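Local coordinates for protein extracellular invertase (Aspergillus kawachii, PDB 5XH8) that acts as a family GH32 beta-fructofuranosidase with high transfructosylation activity, probably converting sucrose to fructooligosaccharides such as 1-kestose, at residues A[431-436]-A[587-592]; A[456-461]-A[542-547]; A[445-450]-A[575-580]. All coordinates share one frame; numbering follows the deposited sequence.

Contact 1. Residues A[431-436]-A[587-592]; sequences SFTESG and FSKVTV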
loop_
_atom_site.group_PDB
_atom_site.type_symbol
_atom_site.label_atom_id
_atom_site.label_comp_id
_atom_site.label_asym_id
_atom_site.label_seq_id
_atom_site.Cartn_x
_atom_site.Cartn_y
_atom_site.Cartn_z
ATOM N N SER A 431 -13.558 -12.604 -54.607
ATOM C CA SER A 431 -14.626 -13.464 -54.160
ATOM C C SER A 431 -15.003 -14.468 -55.243
ATOM O O SER A 431 -15.111 -14.094 -56.407
ATOM C CB SER A 431 -15.827 -12.588 -53.847
ATOM O OG SER A 431 -16.703 -13.282 -52.996
ATOM N N PHE A 432 -15.209 -15.728 -54.869
ATOM C CA PHE A 432 -15.833 -16.697 -55.772
ATOM C C PHE A 432 -16.801 -17.568 -54.986
ATOM O O PHE A 432 -16.766 -17.587 -53.748
ATOM C CB PHE A 432 -14.782 -17.546 -56.530
ATOM C CG PHE A 432 -13.918 -18.402 -55.639
ATOM C CD1 PHE A 432 -14.323 -19.692 -55.283
ATOM C CD2 PHE A 432 -12.693 -17.925 -55.160
ATOM C CE1 PHE A 432 -13.533 -20.484 -54.469
ATOM C CE2 PHE A 432 -11.901 -18.717 -54.337
ATOM C CZ PHE A 432 -12.324 -19.993 -53.995
ATOM N N THR A 433 -17.668 -18.277 -55.711
ATOM C CA THR A 433 -18.684 -19.124 -55.091
ATOM C C THR A 433 -18.536 -20.561 -55.558
ATOM O O THR A 433 -18.081 -20.813 -56.660
ATOM C CB THR A 433 -20.117 -18.627 -55.400
ATOM O OG1 THR A 433 -20.316 -18.604 -56.820
ATOM C CG2 THR A 433 -20.374 -17.207 -54.824
ATOM N N GLU A 434 -18.912 -21.490 -54.690
ATOM C CA GLU A 434 -18.948 -22.903 -54.969
ATOM C C GLU A 434 -20.423 -23.295 -54.888
ATOM O O GLU A 434 -21.128 -22.851 -53.981
ATOM C CB GLU A 434 -18.133 -23.649 -53.924
ATOM C CG GLU A 434 -18.218 -25.167 -53.967
ATOM C CD GLU A 434 -17.474 -25.802 -55.130
ATOM O OE1 GLU A 434 -16.541 -25.203 -55.714
ATOM O OE2 GLU A 434 -17.806 -26.956 -55.440
ATOM N N SER A 435 -20.879 -24.125 -55.827
ATOM C CA SER A 435 -22.306 -24.466 -55.939
ATOM C C SER A 435 -22.826 -25.221 -54.749
ATOM O O SER A 435 -22.166 -26.121 -54.242
ATOM C CB SER A 435 -22.571 -25.324 -57.189
ATOM O OG SER A 435 -22.395 -24.548 -58.353
ATOM N N GLY A 436 -24.044 -24.883 -54.342
ATOM C CA GLY A 436 -24.748 -25.641 -53.315
ATOM C C GLY A 436 -24.956 -27.082 -53.730
ATOM O O GLY A 436 -24.852 -27.414 -54.900
ATOM N N PHE A 587 -26.061 -28.021 -48.392
ATOM C CA PHE A 587 -25.178 -26.874 -48.357
ATOM C C PHE A 587 -25.689 -25.844 -49.324
ATOM O O PHE A 587 -25.895 -26.155 -50.484
ATOM C CB PHE A 587 -23.759 -27.270 -48.803
ATOM C CG PHE A 587 -23.056 -28.181 -47.853
ATOM C CD1 PHE A 587 -23.242 -29.559 -47.923
ATOM C CD2 PHE A 587 -22.199 -27.664 -46.878
ATOM C CE1 PHE A 587 -22.585 -30.410 -47.050
ATOM C CE2 PHE A 587 -21.546 -28.509 -45.993
ATOM C CZ PHE A 587 -21.730 -29.883 -46.084
ATOM N N SER A 588 -25.856 -24.608 -48.883
ATOM C CA SER A 588 -26.086 -23.530 -49.824
ATOM C C SER A 588 -24.851 -23.314 -50.683
ATOM O O SER A 588 -23.788 -23.906 -50.454
ATOM C CB SER A 588 -26.323 -22.223 -49.093
ATOM O OG SER A 588 -25.071 -21.732 -48.606
ATOM N N LYS A 589 -25.010 -22.436 -51.663
ATOM C CA LYS A 589 -23.907 -21.751 -52.320
ATOM C C LYS A 589 -22.922 -21.257 -51.205
ATOM O O LYS A 589 -23.317 -20.657 -50.202
ATOM C CB LYS A 589 -24.511 -20.611 -53.153
ATOM C CG LYS A 589 -23.593 -19.661 -53.906
ATOM C CD LYS A 589 -24.232 -18.264 -53.944
ATOM C CE LYS A 589 -23.635 -17.332 -54.993
ATOM N NZ LYS A 589 -24.639 -16.875 -55.994
ATOM N N VAL A 590 -21.656 -21.603 -51.374
ATOM C CA VAL A 590 -20.603 -21.306 -50.428
ATOM C C VAL A 590 -19.833 -20.141 -51.024
ATOM O O VAL A 590 -19.476 -20.203 -52.201
ATOM C CB VAL A 590 -19.681 -22.536 -50.281
ATOM C CG1 VAL A 590 -18.592 -22.287 -49.254
ATOM C CG2 VAL A 590 -20.506 -23.766 -49.922
ATOM N N THR A 591 -19.594 -19.082 -50.246
ATOM C CA THR A 591 -18.770 -17.964 -50.709
ATOM C C THR A 591 -17.368 -18.031 -50.085
ATOM O O THR A 591 -17.217 -18.278 -48.886
ATOM C CB THR A 591 -19.435 -16.618 -50.386
ATOM O OG1 THR A 591 -20.742 -16.602 -50.970
ATOM C CG2 THR A 591 -18.625 -15.451 -50.951
ATOM N N VAL A 592 -16.354 -17.832 -50.917
ATOM C CA VAL A 592 -14.964 -17.813 -50.468
ATOM C C VAL A 592 -14.417 -16.474 -50.900
ATOM O O VAL A 592 -14.496 -16.132 -52.085
ATOM C CB VAL A 592 -14.102 -18.941 -51.082
ATOM C CG1 VAL A 592 -12.633 -18.791 -50.655
ATOM C CG2 VAL A 592 -14.640 -20.316 -50.701
#

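Contact 2. Residues A[456-461]-A[542-547]; sequences FVLSAQ and LTLVVD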
loop_
_atom_site.group_PDB
_atom_site.type_symbol
_atom_site.label_atom_id
_atom_site.label_comp_id
_atom_site.label_asym_id
_atom_site.label_seq_id
_atom_site.Cartn_x
_atom_site.Cartn_y
_atom_site.Cartn_z
ATOM N N PHE A 456 -8.372 -16.418 -45.940
ATOM C CA PHE A 456 -9.682 -16.395 -46.569
ATOM C C PHE A 456 -10.813 -16.375 -45.572
ATOM O O PHE A 456 -10.634 -16.761 -44.420
ATOM C CB PHE A 456 -9.886 -17.632 -47.499
ATOM C CG PHE A 456 -9.809 -18.968 -46.794
ATOM C CD1 PHE A 456 -10.946 -19.570 -46.279
ATOM C CD2 PHE A 456 -8.596 -19.633 -46.669
ATOM C CE1 PHE A 456 -10.873 -20.788 -45.631
ATOM C CE2 PHE A 456 -8.511 -20.848 -46.015
ATOM C CZ PHE A 456 -9.649 -21.434 -45.495
ATOM N N VAL A 457 -11.985 -15.961 -46.058
ATOM C CA VAL A 457 -13.256 -16.141 -45.355
ATOM C C VAL A 457 -14.096 -17.125 -46.151
ATOM O O VAL A 457 -14.178 -16.993 -47.372
ATOM C CB VAL A 457 -14.080 -14.833 -45.256
ATOM C CG1 VAL A 457 -15.374 -15.081 -44.472
ATOM C CG2 VAL A 457 -13.251 -13.708 -44.641
ATOM N N LEU A 458 -14.708 -18.084 -45.463
ATOM C CA LEU A 458 -15.642 -19.038 -46.058
ATOM C C LEU A 458 -16.974 -18.884 -45.345
ATOM O O LEU A 458 -17.015 -19.026 -44.121
ATOM C CB LEU A 458 -15.150 -20.483 -45.870
ATOM C CG LEU A 458 -16.046 -21.581 -46.492
ATOM C CD1 LEU A 458 -15.232 -22.832 -46.774
ATOM C CD2 LEU A 458 -17.253 -21.951 -45.637
ATOM N N SER A 459 -18.044 -18.595 -46.090
ATOM C CA SER A 459 -19.415 -18.526 -45.536
ATOM C C SER A 459 -20.303 -19.569 -46.200
ATOM O O SER A 459 -20.219 -19.767 -47.416
ATOM C CB SER A 459 -20.070 -17.168 -45.779
ATOM O OG SER A 459 -19.114 -16.150 -45.843
ATOM N N ALA A 460 -21.177 -20.200 -45.428
ATOM C CA ALA A 460 -22.135 -21.124 -46.005
ATOM C C ALA A 460 -23.235 -21.386 -45.027
ATOM O O ALA A 460 -23.040 -21.247 -43.807
ATOM C CB ALA A 460 -21.444 -22.435 -46.360
ATOM N N GLN A 461 -24.376 -21.812 -45.567
ATOM C CA GLN A 461 -25.528 -22.263 -44.783
ATOM C C GLN A 461 -25.711 -23.763 -44.944
ATOM O O GLN A 461 -25.620 -24.286 -46.055
ATOM C CB GLN A 461 -26.793 -21.545 -45.225
ATOM C CG GLN A 461 -26.795 -20.056 -44.928
ATOM C CD GLN A 461 -25.997 -19.271 -45.950
ATOM O OE1 GLN A 461 -26.288 -19.342 -47.147
ATOM N NE2 GLN A 461 -24.974 -18.537 -45.497
ATOM N N LEU A 542 -22.736 -20.426 -41.070
ATOM C CA LEU A 542 -21.368 -20.632 -40.680
ATOM C C LEU A 542 -20.462 -19.614 -41.369
ATOM O O LEU A 542 -20.567 -19.433 -42.573
ATOM C CB LEU A 542 -20.992 -22.051 -41.083
ATOM C CG LEU A 542 -19.865 -22.770 -40.378
ATOM C CD1 LEU A 542 -20.037 -22.759 -38.863
ATOM C CD2 LEU A 542 -19.795 -24.194 -40.925
ATOM N N THR A 543 -19.608 -18.923 -40.600
ATOM C CA THR A 543 -18.468 -18.177 -41.166
ATOM C C THR A 543 -17.134 -18.690 -40.593
ATOM O O THR A 543 -16.993 -18.838 -39.376
ATOM C CB THR A 543 -18.597 -16.677 -40.894
ATOM O OG1 THR A 543 -19.876 -16.212 -41.337
ATOM C CG2 THR A 543 -17.505 -15.898 -41.604
ATOM N N LEU A 544 -16.180 -18.979 -41.475
ATOM C CA LEU A 544 -14.822 -19.375 -41.101
ATOM C C LEU A 544 -13.902 -18.265 -41.579
ATOM O O LEU A 544 -13.953 -17.892 -42.747
ATOM C CB LEU A 544 -14.413 -20.697 -41.762
ATOM C CG LEU A 544 -14.904 -22.030 -41.194
ATOM C CD1 LEU A 544 -16.366 -22.017 -40.817
ATOM C CD2 LEU A 544 -14.651 -23.144 -42.201
ATOM N N VAL A 545 -13.075 -17.740 -40.683
ATOM C CA VAL A 545 -12.048 -16.776 -41.050
ATOM C C VAL A 545 -10.720 -17.442 -40.734
ATOM O O VAL A 545 -10.431 -17.750 -39.564
ATOM C CB VAL A 545 -12.151 -15.452 -40.272
ATOM C CG1 VAL A 545 -11.132 -14.435 -40.798
ATOM C CG2 VAL A 545 -13.569 -14.905 -40.318
ATOM N N VAL A 546 -9.916 -17.658 -41.771
ATOM C CA VAL A 546 -8.607 -18.257 -41.627
ATOM C C VAL A 546 -7.589 -17.187 -41.966
ATOM O O VAL A 546 -7.523 -16.721 -43.102
ATOM C CB VAL A 546 -8.461 -19.488 -42.551
ATOM C CG1 VAL A 546 -7.034 -20.032 -42.544
ATOM C CG2 VAL A 546 -9.433 -20.562 -42.111
ATOM N N ASP A 547 -6.793 -16.801 -40.972
ATOM C CA ASP A 547 -5.752 -15.797 -41.153
ATOM C C ASP A 547 -4.413 -16.451 -40.819
ATOM O O ASP A 547 -3.862 -16.319 -39.704
ATOM C CB ASP A 547 -6.070 -14.565 -40.283
ATOM C CG ASP A 547 -5.180 -13.408 -40.561
ATOM O OD1 ASP A 547 -4.268 -13.500 -41.418
ATOM O OD2 ASP A 547 -5.386 -12.369 -39.898
HETATM O O HOH W 1 -20.172 -14.294 -43.199
#

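Contact 3. Residues A[445-450]-A[575-580]; sequences VPFKRS and ISFFHN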
loop_
_atom_site.group_PDB
_atom_site.type_symbol
_atom_site.label_atom_id
_atom_site.label_comp_id
_atom_site.label_asym_id
_atom_site.label_seq_id
_atom_site.Cartn_x
_atom_site.Cartn_y
_atom_site.Cartn_z
ATOM N N VAL A 445 -15.855 -34.111 -50.487
ATOM C CA VAL A 445 -16.080 -33.738 -51.870
ATOM C C VAL A 445 -15.313 -32.449 -52.162
ATOM O O VAL A 445 -15.755 -31.381 -51.747
ATOM C CB VAL A 445 -17.591 -33.517 -52.128
ATOM C CG1 VAL A 445 -17.842 -33.115 -53.579
ATOM C CG2 VAL A 445 -18.384 -34.761 -51.737
ATOM N N PRO A 446 -14.180 -32.536 -52.900
ATOM C CA PRO A 446 -13.400 -31.334 -53.208
ATOM C C PRO A 446 -14.210 -30.208 -53.822
ATOM O O PRO A 446 -15.113 -30.465 -54.602
ATOM C CB PRO A 446 -12.354 -31.840 -54.206
ATOM C CG PRO A 446 -12.171 -33.281 -53.847
ATOM C CD PRO A 446 -13.534 -33.758 -53.433
ATOM N N PHE A 447 -13.905 -28.969 -53.452
ATOM C CA PHE A 447 -14.473 -27.806 -54.130
ATOM C C PHE A 447 -13.909 -27.776 -55.545
ATOM O O PHE A 447 -12.779 -28.206 -55.767
ATOM C CB PHE A 447 -14.104 -26.484 -53.413
ATOM C CG PHE A 447 -15.013 -26.101 -52.251
ATOM C CD1 PHE A 447 -15.727 -27.052 -51.520
ATOM C CD2 PHE A 447 -15.122 -24.761 -51.868
ATOM C CE1 PHE A 447 -16.555 -26.672 -50.467
ATOM C CE2 PHE A 447 -15.943 -24.383 -50.807
ATOM C CZ PHE A 447 -16.661 -25.337 -50.114
ATOM N N LYS A 448 -14.685 -27.266 -56.494
ATOM C CA LYS A 448 -14.188 -27.053 -57.850
ATOM C C LYS A 448 -13.041 -26.060 -57.846
ATOM O O LYS A 448 -12.083 -26.202 -58.621
ATOM C CB LYS A 448 -15.301 -26.543 -58.771
ATOM C CG LYS A 448 -14.952 -26.669 -60.245
ATOM C CD LYS A 448 -15.900 -25.879 -61.130
ATOM C CE LYS A 448 -15.475 -25.950 -62.589
ATOM N NZ LYS A 448 -16.130 -24.859 -63.362
ATOM N N ARG A 449 -13.149 -25.038 -56.993
ATOM C CA ARG A 449 -12.070 -24.074 -56.804
ATOM C C ARG A 449 -11.796 -23.840 -55.303
ATOM O O ARG A 449 -12.709 -23.750 -54.496
ATOM C CB ARG A 449 -12.434 -22.776 -57.482
ATOM C CG ARG A 449 -11.302 -21.778 -57.536
ATOM C CD ARG A 449 -11.837 -20.456 -57.998
ATOM N NE ARG A 449 -10.879 -19.390 -57.767
ATOM C CZ ARG A 449 -11.088 -18.122 -58.104
ATOM N NH1 ARG A 449 -12.232 -17.751 -58.686
ATOM N NH2 ARG A 449 -10.156 -17.207 -57.858
ATOM N N SER A 450 -10.523 -23.770 -54.947
ATOM C CA SER A 450 -10.108 -23.537 -53.578
ATOM C C SER A 450 -9.245 -22.297 -53.603
ATOM O O SER A 450 -8.701 -21.938 -54.670
ATOM C CB SER A 450 -9.317 -24.717 -53.041
ATOM O OG SER A 450 -10.159 -25.772 -52.653
ATOM N N ILE A 575 -10.110 -26.957 -50.021
ATOM C CA ILE A 575 -11.338 -27.002 -49.249
ATOM C C ILE A 575 -12.287 -28.037 -49.844
ATOM O O ILE A 575 -12.421 -28.108 -51.053
ATOM C CB ILE A 575 -12.023 -25.622 -49.238
ATOM C CG1 ILE A 575 -11.137 -24.601 -48.505
ATOM C CG2 ILE A 575 -13.404 -25.712 -48.584
ATOM C CD1 ILE A 575 -11.670 -23.181 -48.555
ATOM N N SER A 576 -12.955 -28.805 -48.990
ATOM C CA SER A 576 -13.933 -29.795 -49.425
ATOM C C SER A 576 -15.157 -29.772 -48.535
ATOM O O SER A 576 -15.041 -29.475 -47.335
ATOM C CB SER A 576 -13.320 -31.186 -49.357
ATOM O OG SER A 576 -12.201 -31.238 -50.205
ATOM N N PHE A 577 -16.317 -30.118 -49.111
ATOM C CA PHE A 577 -17.507 -30.466 -48.319
ATOM C C PHE A 577 -17.161 -31.719 -47.542
ATOM O O PHE A 577 -16.361 -32.539 -47.999
ATOM C CB PHE A 577 -18.741 -30.760 -49.193
ATOM C CG PHE A 577 -19.173 -29.605 -50.049
ATOM C CD1 PHE A 577 -20.033 -28.646 -49.549
ATOM C CD2 PHE A 577 -18.711 -29.473 -51.352
ATOM C CE1 PHE A 577 -20.416 -27.565 -50.330
ATOM C CE2 PHE A 577 -19.092 -28.398 -52.138
ATOM C CZ PHE A 577 -19.947 -27.440 -51.626
ATOM N N PHE A 578 -17.733 -31.856 -46.358
ATOM C CA PHE A 578 -17.548 -33.050 -45.554
ATOM C C PHE A 578 -18.889 -33.442 -44.955
ATOM O O PHE A 578 -19.639 -32.581 -44.495
ATOM C CB PHE A 578 -16.538 -32.816 -44.427
ATOM C CG PHE A 578 -16.668 -33.796 -43.295
ATOM C CD1 PHE A 578 -16.167 -35.086 -43.418
ATOM C CD2 PHE A 578 -17.329 -33.449 -42.128
ATOM C CE1 PHE A 578 -16.297 -36.000 -42.383
ATOM C CE2 PHE A 578 -17.462 -34.356 -41.086
ATOM C CZ PHE A 578 -16.942 -35.636 -41.210
ATOM N N HIS A 579 -19.169 -34.742 -44.957
ATOM C CA HIS A 579 -20.414 -35.298 -44.410
ATOM C C HIS A 579 -20.156 -36.773 -44.100
ATOM O O HIS A 579 -19.546 -37.474 -44.921
ATOM C CB HIS A 579 -21.555 -35.092 -45.413
ATOM C CG HIS A 579 -22.829 -35.779 -45.035
ATOM N ND1 HIS A 579 -23.455 -35.576 -43.825
ATOM C CD2 HIS A 579 -23.597 -36.667 -45.713
ATOM C CE1 HIS A 579 -24.548 -36.315 -43.769
ATOM N NE2 HIS A 579 -24.659 -36.985 -44.903
ATOM N N ASN A 580 -20.563 -37.241 -42.915
ATOM C CA ASN A 580 -20.199 -38.608 -42.470
ATOM C C ASN A 580 -21.176 -39.703 -42.947
ATOM O O ASN A 580 -21.049 -40.857 -42.559
ATOM C CB ASN A 580 -20.024 -38.679 -40.951
ATOM C CG ASN A 580 -21.325 -38.536 -40.199
ATOM O OD1 ASN A 580 -22.299 -37.983 -40.714
ATOM N ND2 ASN A 580 -21.337 -38.988 -38.955
#

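Contact 1. Residues A[431-436]-A[587-592]
Lys589 meets Thr433 at the exposed side of an antiparallel contact, and the lysine can be followed atom by atom. Its CB stands near the carbonyl oxygen of Glu434. CG is anti to the backbone N (chi1 177°), and this brings it to 3.9 Å from Thr433 CB, the lysine chain passing obliquely across the threonine. CD then approaches the threonine methyl, and CE comes closest, 3.3 Å from Thr433 CG2. That is shorter than a relaxed carbon-carbon contact, so the exact course of this exposed chain is somewhat doubtful there. On the face of Thr433, Thr591 OG1 lies 3.9 Å from Thr433 CG2.

The face bearing Phe432, Glu434, Val590 and Val592 is buried. Val592 sits over one face of the Phe432 ring, its CB displaced toward the rim and 3.9 Å from the ring centroid. Phe432 CZ also reaches Val592 CG1 at 3.6 Å. Phe432 CG stands between the backbone N and the carbonyl carbon (chi1 63°), which starts the ring toward Val592; the two side chains lie side by side, pointing the same way. Next along, the side chains of Glu434 and Val590 touch at their CB atoms; the carboxylate turns away, and its OE1 accepts the backbone N-H of Lys448.

Two pairs of reciprocal backbone hydrogen bonds hold the register. Phe432 and Val592 bond each other through both N and O, and Glu434 and Val590 do likewise, with Glu434 N to Val590 O at 2.9 Å. Thr433 and Thr591 form the non-hydrogen-bonded pair between them. This alternation, with one buried face, largely apolar but including Glu434, and one more exposed face with the threonines, is that of an antiparallel strand pair in the C-terminal beta-sandwich of GH32 enzymes.

Contact 2. Residues A[456-461]-A[542-547]
Phe456 lays its ring against Val546, whose CB stands over one face, 3.9 Å from the ring centroid and 19° off the ring normal. The pair belongs to two antiparallel strands within the beta-sandwich of the C-terminal domain. Phe456 CG lies between the backbone N and the carbonyl carbon (chi1 61°), and the ring and the valine run side by side; the ring's far atom, CZ, closes on Val546 CG2 at 3.5 Å. Farther along the same buried face, the side chains of Leu458 and Leu544 meet at their CB atoms, 4.2 Å apart. Phe477 and Ile479 of the other sheet pack on this face, which therefore forms part of the sandwich core.

Six backbone hydrogen bonds join the strands, two each for Phe456 with Val546, Leu458 with Leu544 and Ala460 with Leu542. The non-hydrogen-bonded pairs between them place Val457, Ser459, Thr543 and Val545 on the other face, where Val457 CG1 reaches diagonally to Thr543 CG2 at 3.7 Å. That face turns polar at Ser459 and Thr543, both partly exposed: a water lies 2.7 Å from Thr543 OG1 and makes a weak, long bond of 3.4 Å to Ser459 OG.

Contact 3. Residues A[445-450]-A[575-580]
Phe447 is gripped between Ile575 and Phe577, the compact part of a contact at the edge of one sheet of the C-terminal beta-sandwich. Ile575 CG2 stands over the centre of the Phe447 ring, 3.5 Å from its centroid and 10° off the normal. Phe447 in turn aims CE1 over the centre of the Phe577 ring, 3.5 Å from Phe577 CE2. The two ring planes are inclined at 41°, an oblique arrangement, while the side chains themselves cross at about a right angle. Val590 and Glu434 of the facing sheet also touch Phe447, which thus lies between the sheets. On the Phe577 face, partly exposed Val445 meets the Phe577 side chain with its own only at the CB atoms, 4.2 Å apart, while Val445 O lies at the ring's edge and accepts a bent bond from Phe577 N, 139° at the hydrogen.

The opposite face is looser: the exposed Pro446 ring comes no nearer to Ser576 OG than 4.0 Å, from CB. After Pro446 the chain leaves the strand, yet Phe447 N still donates a hydrogen bond to Ile575 O. Past the exposed bend at Lys448 and Arg449, which do not touch 575-580, a side chain replaces the backbone acceptor: Ser450 OG receives the N-H of Ile575 at 2.9 Å.

Contacts 1 and 2 lie in one antiparallel sheet, their centres about 11 Å apart, with strands 430-439, 585-594, 455-463 and 534-547 side by side in that order. Contact 3 belongs to the facing sheet, with its centre about 11 Å from that of contact 1 and 14 Å from that of contact 2. Its aromatic and aliphatic side chains meet those of the other two contacts across the interior. Along the chain, contact 1 encloses contact 3, which encloses contact 2. The last strands, 574-580 and 585-594, thus return to the first ones, 444-446 and 430-439, in opposite sheets, closing the C-terminal beta-sandwich beside the propeller.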